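Local atomic coordinates of endoglucanase E-5 (Thermobifida fusca, PDB entry 2CKS), a protein that hydrolyses internal beta-1,4-glucosidic linkages in cellulose, lichenin and cereal beta-D-glucans through its family 5 glycoside hydrolase catalytic domain. Residues P108-N111 and L112-K116. Sequence-based numbering, arbitrary orientation.
Sequences PHYN and LDRAK
The backbone hands a 3-10 turn over to a helix: Leu112 N donates to His109 O at 3.1 Å, and then Ala115 N reaches Asn111 O at 2.9 Å, the i to i+4 bond that opens helix 112-126. Asn111 sits at the N-cap, yet its side chain is spent on Arg114 and not on a backbone N-H. The arginine comes side-on and grips a single atom with two nitrogens, NE at 3.0 Å and NH2 at 2.9 Å from Asn111 OD1. That oxygen lies close to the guanidinium plane, while the amide itself is turned 62° against it; NE uses a lone pair of OD1, and NH2 comes in tilted from the carbonyl plane. A bend at chi3 folds the arginine chain back toward the turn. On the other end of the amide, Asn111 ND2 donates to Gln67 OE1, so both polar atoms of this buried group are engaged, which supports the modelled orientation of the amide. In the TIM barrel of this family, the turn ends the loop that follows strand 95-101 and starts the next helix; Asn111, Arg114 and Ala115 all rest on Trp100 of that strand. The Tyr110 ring runs beside Arg114 and points the same way, with CE2 3.8 Å from NH2 and the two planes 43° apart. A water bridges Tyr110 O and Arg114 N. Replacing Arg114 by an alanine would remove both donors to Asn111 OD1 and is likely to leave the amide less firmly held on its oxygen side. Leu112 lays CD2 over one face of the His109 imidazole in a CH-pi contact, 3.7 Å from the ring centroid. With CG anti to the backbone N (chi1 -153°), His109 swings its ring along to the leucine, and both side chains touch Glu154 of helix 145-162.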
loop_
_atom_site.group_PDB
_atom_site.type_symbol
_atom_site.label_atom_id
_atom_site.label_comp_id
_atom_site.label_asym_id
_atom_site.label_seq_id
_atom_site.Cartn_x
_atom_site.Cartn_y
_atom_site.Cartn_z
ATOM N N PRO A 108 -13.693 -7.809 5.874
ATOM C CA PRO A 108 -12.409 -8.505 6.050
ATOM C C PRO A 108 -12.553 -9.845 6.764
ATOM O O PRO A 108 -11.766 -10.746 6.537
ATOM C CB PRO A 108 -11.569 -7.533 6.891
ATOM C CG PRO A 108 -12.238 -6.233 6.810
ATOM C CD PRO A 108 -13.692 -6.475 6.500
ATOM N N HIS A 109 -13.566 -9.989 7.613
ATOM C CA HIS A 109 -13.738 -11.251 8.320
ATOM C C HIS A 109 -13.986 -12.448 7.384
ATOM O O HIS A 109 -13.673 -13.586 7.734
ATOM C CB HIS A 109 -14.862 -11.159 9.359
ATOM C CG HIS A 109 -14.682 -12.099 10.509
ATOM N ND1 HIS A 109 -14.795 -13.468 10.372
ATOM C CD2 HIS A 109 -14.400 -11.871 11.812
ATOM C CE1 HIS A 109 -14.582 -14.040 11.542
ATOM N NE2 HIS A 109 -14.340 -13.095 12.433
ATOM N N TYR A 110 -14.528 -12.196 6.194
ATOM C CA TYR A 110 -14.689 -13.245 5.185
ATOM C C TYR A 110 -13.386 -14.012 4.924
ATOM O O TYR A 110 -13.408 -15.207 4.611
ATOM C CB TYR A 110 -15.205 -12.628 3.884
ATOM C CG TYR A 110 -15.580 -13.632 2.835
ATOM C CD1 TYR A 110 -16.863 -14.159 2.786
ATOM C CD2 TYR A 110 -14.654 -14.064 1.893
ATOM C CE1 TYR A 110 -17.213 -15.082 1.827
ATOM C CE2 TYR A 110 -14.994 -14.998 0.928
ATOM C CZ TYR A 110 -16.277 -15.500 0.898
ATOM O OH TYR A 110 -16.621 -16.437 -0.058
ATOM N N ASN A 111 -12.255 -13.317 5.046
ATOM C CA ASN A 111 -10.946 -13.888 4.764
ATOM C C ASN A 111 -10.050 -14.012 6.000
ATOM O O ASN A 111 -8.845 -14.193 5.866
ATOM C CB ASN A 111 -10.255 -13.037 3.698
ATOM C CG ASN A 111 -10.834 -13.264 2.329
ATOM O OD1 ASN A 111 -10.839 -14.391 1.842
ATOM N ND2 ASN A 111 -11.373 -12.215 1.719
ATOM N N LEU A 112 -10.641 -13.950 7.189
ATOM C CA LEU A 112 -9.865 -13.951 8.432
ATOM C C LEU A 112 -9.059 -15.232 8.642
ATOM O O LEU A 112 -7.884 -15.171 8.983
ATOM C CB LEU A 112 -10.783 -13.733 9.642
ATOM C CG LEU A 112 -10.079 -13.859 11.001
ATOM C CD1 LEU A 112 -8.998 -12.814 11.148
ATOM C CD2 LEU A 112 -11.080 -13.755 12.133
ATOM N N ASP A 113 -9.694 -16.386 8.473
ATOM C CA ASP A 113 -9.025 -17.667 8.701
ATOM C C ASP A 113 -7.812 -17.808 7.779
ATOM O O ASP A 113 -6.726 -18.176 8.234
ATOM C CB ASP A 113 -10.003 -18.832 8.505
ATOM C CG ASP A 113 -9.478 -20.152 9.047
ATOM O OD1 ASP A 113 -8.820 -20.158 10.108
ATOM O OD2 ASP A 113 -9.694 -21.243 8.471
ATOM N N ARG A 114 -7.989 -17.465 6.499
ATOM C CA ARG A 114 -6.890 -17.445 5.531
ATOM C C ARG A 114 -5.818 -16.442 5.916
ATOM O O ARG A 114 -4.632 -16.718 5.766
ATOM C CB ARG A 114 -7.391 -17.061 4.136
ATOM C CG ARG A 114 -7.938 -18.195 3.335
ATOM C CD ARG A 114 -8.389 -17.754 1.963
ATOM N NE ARG A 114 -9.697 -17.118 2.042
ATOM C CZ ARG A 114 -10.847 -17.751 1.893
ATOM N NH1 ARG A 114 -10.862 -19.058 1.651
ATOM N NH2 ARG A 114 -11.988 -17.079 2.001
ATOM N N ALA A 115 -6.240 -15.268 6.372
ATOM C CA ALA A 115 -5.309 -14.191 6.708
ATOM C C ALA A 115 -4.399 -14.605 7.854
ATOM O O ALA A 115 -3.196 -14.346 7.830
ATOM C CB ALA A 115 -6.065 -12.921 7.065
ATOM N N LYS A 116 -4.963 -15.286 8.843
ATOM C CA LYS A 116 -4.169 -15.751 9.972
ATOM C C LYS A 116 -3.129 -16.759 9.499
ATOM O O LYS A 116 -1.991 -16.712 9.927
ATOM C CB LYS A 116 -5.048 -16.390 11.047
ATOM C CG LYS A 116 -5.922 -15.431 11.803
ATOM C CD LYS A 116 -6.647 -16.174 12.923
ATOM C CE LYS A 116 -7.477 -15.255 13.779
ATOM N NZ LYS A 116 -8.136 -16.030 14.878
HETATM O O HOH W 1 -11.057 -17.343 5.465
#